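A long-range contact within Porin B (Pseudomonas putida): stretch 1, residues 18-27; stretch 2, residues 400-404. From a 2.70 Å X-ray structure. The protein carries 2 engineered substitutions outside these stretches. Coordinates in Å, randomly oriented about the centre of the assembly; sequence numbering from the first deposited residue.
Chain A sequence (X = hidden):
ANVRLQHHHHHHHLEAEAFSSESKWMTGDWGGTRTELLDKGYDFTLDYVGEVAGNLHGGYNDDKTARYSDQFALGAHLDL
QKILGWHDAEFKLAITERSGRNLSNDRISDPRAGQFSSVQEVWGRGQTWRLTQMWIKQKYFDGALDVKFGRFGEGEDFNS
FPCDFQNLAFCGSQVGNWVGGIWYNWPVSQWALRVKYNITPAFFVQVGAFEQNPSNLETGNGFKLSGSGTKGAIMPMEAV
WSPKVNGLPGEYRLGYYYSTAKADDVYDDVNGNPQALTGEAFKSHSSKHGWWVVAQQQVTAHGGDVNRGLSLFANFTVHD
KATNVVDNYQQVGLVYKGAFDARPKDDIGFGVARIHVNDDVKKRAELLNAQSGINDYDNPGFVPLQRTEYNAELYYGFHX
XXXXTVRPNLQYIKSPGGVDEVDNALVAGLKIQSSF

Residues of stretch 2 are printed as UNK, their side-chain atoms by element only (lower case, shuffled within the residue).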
# COMPACT_ATOMS: atom_id res chain seq x y z
N ALA A 18 -9.87 19.34 -23.52
CA ALA A 18 -10.93 18.59 -24.21
C ALA A 18 -10.59 17.10 -24.36
O ALA A 18 -11.43 16.25 -24.10
CB ALA A 18 -11.34 19.19 -25.57
N PHE A 19 -9.36 16.82 -24.77
CA PHE A 19 -8.85 15.46 -24.94
C PHE A 19 -7.35 15.59 -25.21
O PHE A 19 -6.74 14.75 -25.87
CB PHE A 19 -9.49 14.80 -26.15
CG PHE A 19 -10.40 13.66 -25.82
CD1 PHE A 19 -9.89 12.49 -25.29
CD2 PHE A 19 -11.77 13.76 -26.05
CE1 PHE A 19 -10.73 11.43 -24.98
CE2 PHE A 19 -12.62 12.70 -25.75
CZ PHE A 19 -12.10 11.54 -25.21
N SER A 20 -6.78 16.67 -24.69
CA SER A 20 -5.51 17.22 -25.16
C SER A 20 -4.28 16.81 -24.36
O SER A 20 -4.37 16.43 -23.19
CB SER A 20 -5.60 18.74 -25.15
OG SER A 20 -5.76 19.21 -23.81
N SER A 21 -3.13 16.96 -24.99
CA SER A 21 -1.86 16.54 -24.42
C SER A 21 -1.57 17.13 -23.04
O SER A 21 -1.06 16.42 -22.16
CB SER A 21 -0.71 16.87 -25.37
OG SER A 21 -0.75 16.00 -26.50
N GLU A 22 -1.91 18.41 -22.85
CA GLU A 22 -1.53 19.08 -21.60
C GLU A 22 -2.62 19.28 -20.56
O GLU A 22 -2.33 19.76 -19.47
CB GLU A 22 -0.79 20.40 -21.86
CG GLU A 22 -0.54 20.76 -23.31
CD GLU A 22 0.93 20.83 -23.67
OE1 GLU A 22 1.66 19.85 -23.40
OE2 GLU A 22 1.36 21.86 -24.24
N SER A 23 -3.86 18.93 -20.87
CA SER A 23 -4.90 18.91 -19.84
C SER A 23 -4.62 17.78 -18.86
O SER A 23 -4.29 16.67 -19.27
CB SER A 23 -6.27 18.68 -20.47
OG SER A 23 -7.27 18.58 -19.48
N LYS A 24 -4.77 18.03 -17.57
CA LYS A 24 -4.62 16.94 -16.61
C LYS A 24 -5.92 16.15 -16.46
O LYS A 24 -6.00 15.20 -15.68
CB LYS A 24 -4.10 17.44 -15.26
CG LYS A 24 -5.02 18.38 -14.49
CD LYS A 24 -4.48 18.55 -13.07
CE LYS A 24 -5.29 19.53 -12.23
NZ LYS A 24 -4.69 19.69 -10.86
N TRP A 25 -6.93 16.55 -17.22
CA TRP A 25 -8.18 15.80 -17.30
C TRP A 25 -8.52 15.38 -18.75
O TRP A 25 -8.48 16.18 -19.69
CB TRP A 25 -9.34 16.59 -16.73
CG TRP A 25 -9.02 17.40 -15.53
CD1 TRP A 25 -8.71 16.93 -14.29
CD2 TRP A 25 -9.02 18.83 -15.44
NE1 TRP A 25 -8.49 17.98 -13.43
CE2 TRP A 25 -8.67 19.16 -14.11
CE3 TRP A 25 -9.26 19.85 -16.35
CZ2 TRP A 25 -8.58 20.48 -13.67
CZ3 TRP A 25 -9.16 21.17 -15.91
CH2 TRP A 25 -8.82 21.47 -14.58
N MSE A 26 -8.88 14.13 -18.92
CA MSE A 26 -9.22 13.63 -20.24
C MSE A 26 -10.42 14.35 -20.82
O MSE A 26 -10.49 14.58 -22.03
CB MSE A 26 -9.49 12.14 -20.18
CG MSE A 26 -9.66 11.52 -21.53
SE MSE A 26 -10.17 9.65 -21.32
CE MSE A 26 -12.10 9.82 -21.60
N THR A 27 -11.37 14.72 -19.97
CA THR A 27 -12.60 15.37 -20.43
C THR A 27 -12.45 16.89 -20.43
O THR A 27 -13.39 17.63 -20.75
CB THR A 27 -13.82 14.95 -19.58
OG1 THR A 27 -13.60 15.29 -18.20
CG2 THR A 27 -14.03 13.46 -19.69
N UNK A 400 2.05 9.52 -21.86
CA UNK A 400 1.27 9.72 -23.08
C UNK A 400 0.70 11.13 -23.12
O UNK A 400 0.96 11.89 -24.04
c UNK A 400 0.11 8.70 -23.22
c UNK A 400 -0.38 8.71 -24.67
c UNK A 400 0.55 7.31 -22.85
N UNK A 401 -0.11 11.45 -22.12
CA UNK A 401 -0.59 12.82 -21.90
C UNK A 401 -0.42 13.18 -20.44
O UNK A 401 0.15 12.41 -19.67
c UNK A 401 -2.29 12.65 -23.75
c UNK A 401 -2.07 12.99 -22.28
o UNK A 401 -2.89 12.15 -21.45
N UNK A 402 -0.90 14.36 -20.05
CA UNK A 402 -0.92 14.72 -18.64
C UNK A 402 -2.07 14.03 -17.92
O UNK A 402 -2.19 14.13 -16.69
n UNK A 402 0.31 18.19 -19.03
c UNK A 402 -1.01 16.23 -18.46
c UNK A 402 0.33 16.92 -18.64
o UNK A 402 1.38 16.31 -18.43
N UNK A 403 -2.91 13.34 -18.68
CA UNK A 403 -4.03 12.60 -18.10
C UNK A 403 -3.90 11.10 -18.33
O UNK A 403 -4.79 10.34 -17.95
c UNK A 403 -5.83 12.12 -21.04
c UNK A 403 -5.80 12.64 -22.36
c UNK A 403 -6.40 10.54 -23.27
c UNK A 403 -5.37 13.13 -18.64
c UNK A 403 -5.28 14.30 -20.94
c UNK A 403 -5.48 13.20 -20.15
n UNK A 403 -5.47 13.97 -22.27
c UNK A 403 -6.09 11.86 -23.48
c UNK A 403 -6.14 10.77 -20.86
c UNK A 403 -6.42 9.99 -21.98
N UNK A 404 -2.80 10.67 -18.93
CA UNK A 404 -2.62 9.26 -19.24
C UNK A 404 -1.16 8.83 -19.14
O UNK A 404 -0.29 9.38 -19.82
c UNK A 404 -3.63 7.53 -21.01
c UNK A 404 -3.15 8.95 -20.64
c UNK A 404 -3.13 7.10 -22.38
c UNK A 404 -3.29 6.48 -19.97

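Position 400 has three side-chain carbons, one attached to CA and carrying the other two. This fork at CB, with no heteroatom, is valine. The side chain of Val400 stays clear of stretch 1, its nearest approach being CG1 to Ser21 OG at 7.5 Å, so the contact itself places no demand on it.

At position 401 the first side-chain carbon carries one oxygen and one carbon. The CB points toward stretch 1 and lies 3.6 Å from Ser21 O. A branched CB bearing a hydroxyl and a methyl is threonine. Thr401 is buried, and its polar branch is used within its own stretch: OG1 accepts a hydrogen bond from the backbone N of residue 403 at 3.0 Å, which helps fix the turn of the chain here.

Position 402 has four side-chain atoms: two carbons, the second ending in an oxygen and a nitrogen. The nitrogen lies 3.1 Å from Glu22 O, and CB is 3.4 Å from Ser23 O. The short amide is asparagine. Its ND2 donates to Glu22 O in a nearly straight hydrogen bond (175°), while the backbone N of Asn402 donates to Ser21 O at 3.0 Å. The side chain therefore extends a pairing that the main chain has begun, and OD1 is satisfied by a residue bordering one of the stretches.

Position 403 carries one carbon followed by fused five- and six-membered rings holding eight carbons and one nitrogen. The ring nitrogen is 2.8 Å from Ser20 O, and a six-membered ring carbon is 3.6 Å from Met26 CG. The indole identifies tryptophan. Trp403 combines a donor with a broad apolar surface: NE1 hydrogen-bonds to Ser20 O, CD1 lies 3.1 Å from Ser23 O near the ring plane, and CZ2 lies 4.3 Å from Phe19 CD1. Over one face sits CG of selenomethionine Met26, 3.6 Å from the six-membered ring centroid and only 12° off its normal, a CH-pi contact.

Position 404 has four carbons, forked at the second: leucine. The nearest approach of the Leu404 side chain to stretch 1 is CG to Met26 SE, 6.9 Å, too far for contact. Its backbone O accepts a hydrogen bond from Thr401 N at 3.1 Å, closing the short loop.

The contact joins segments far apart in sequence. Three successive carbonyls, of Ser20, Ser21 and Glu22, receive hydrogen bonds from an indole, a backbone amide and a side-chain amide. Because the acceptors belong to the backbone, these bonds do not draw on the serine or glutamate side chains. Trp403, with 137 Å² covered, adds the largest packing surface.

Stretch 2 (400-404) VTNWL
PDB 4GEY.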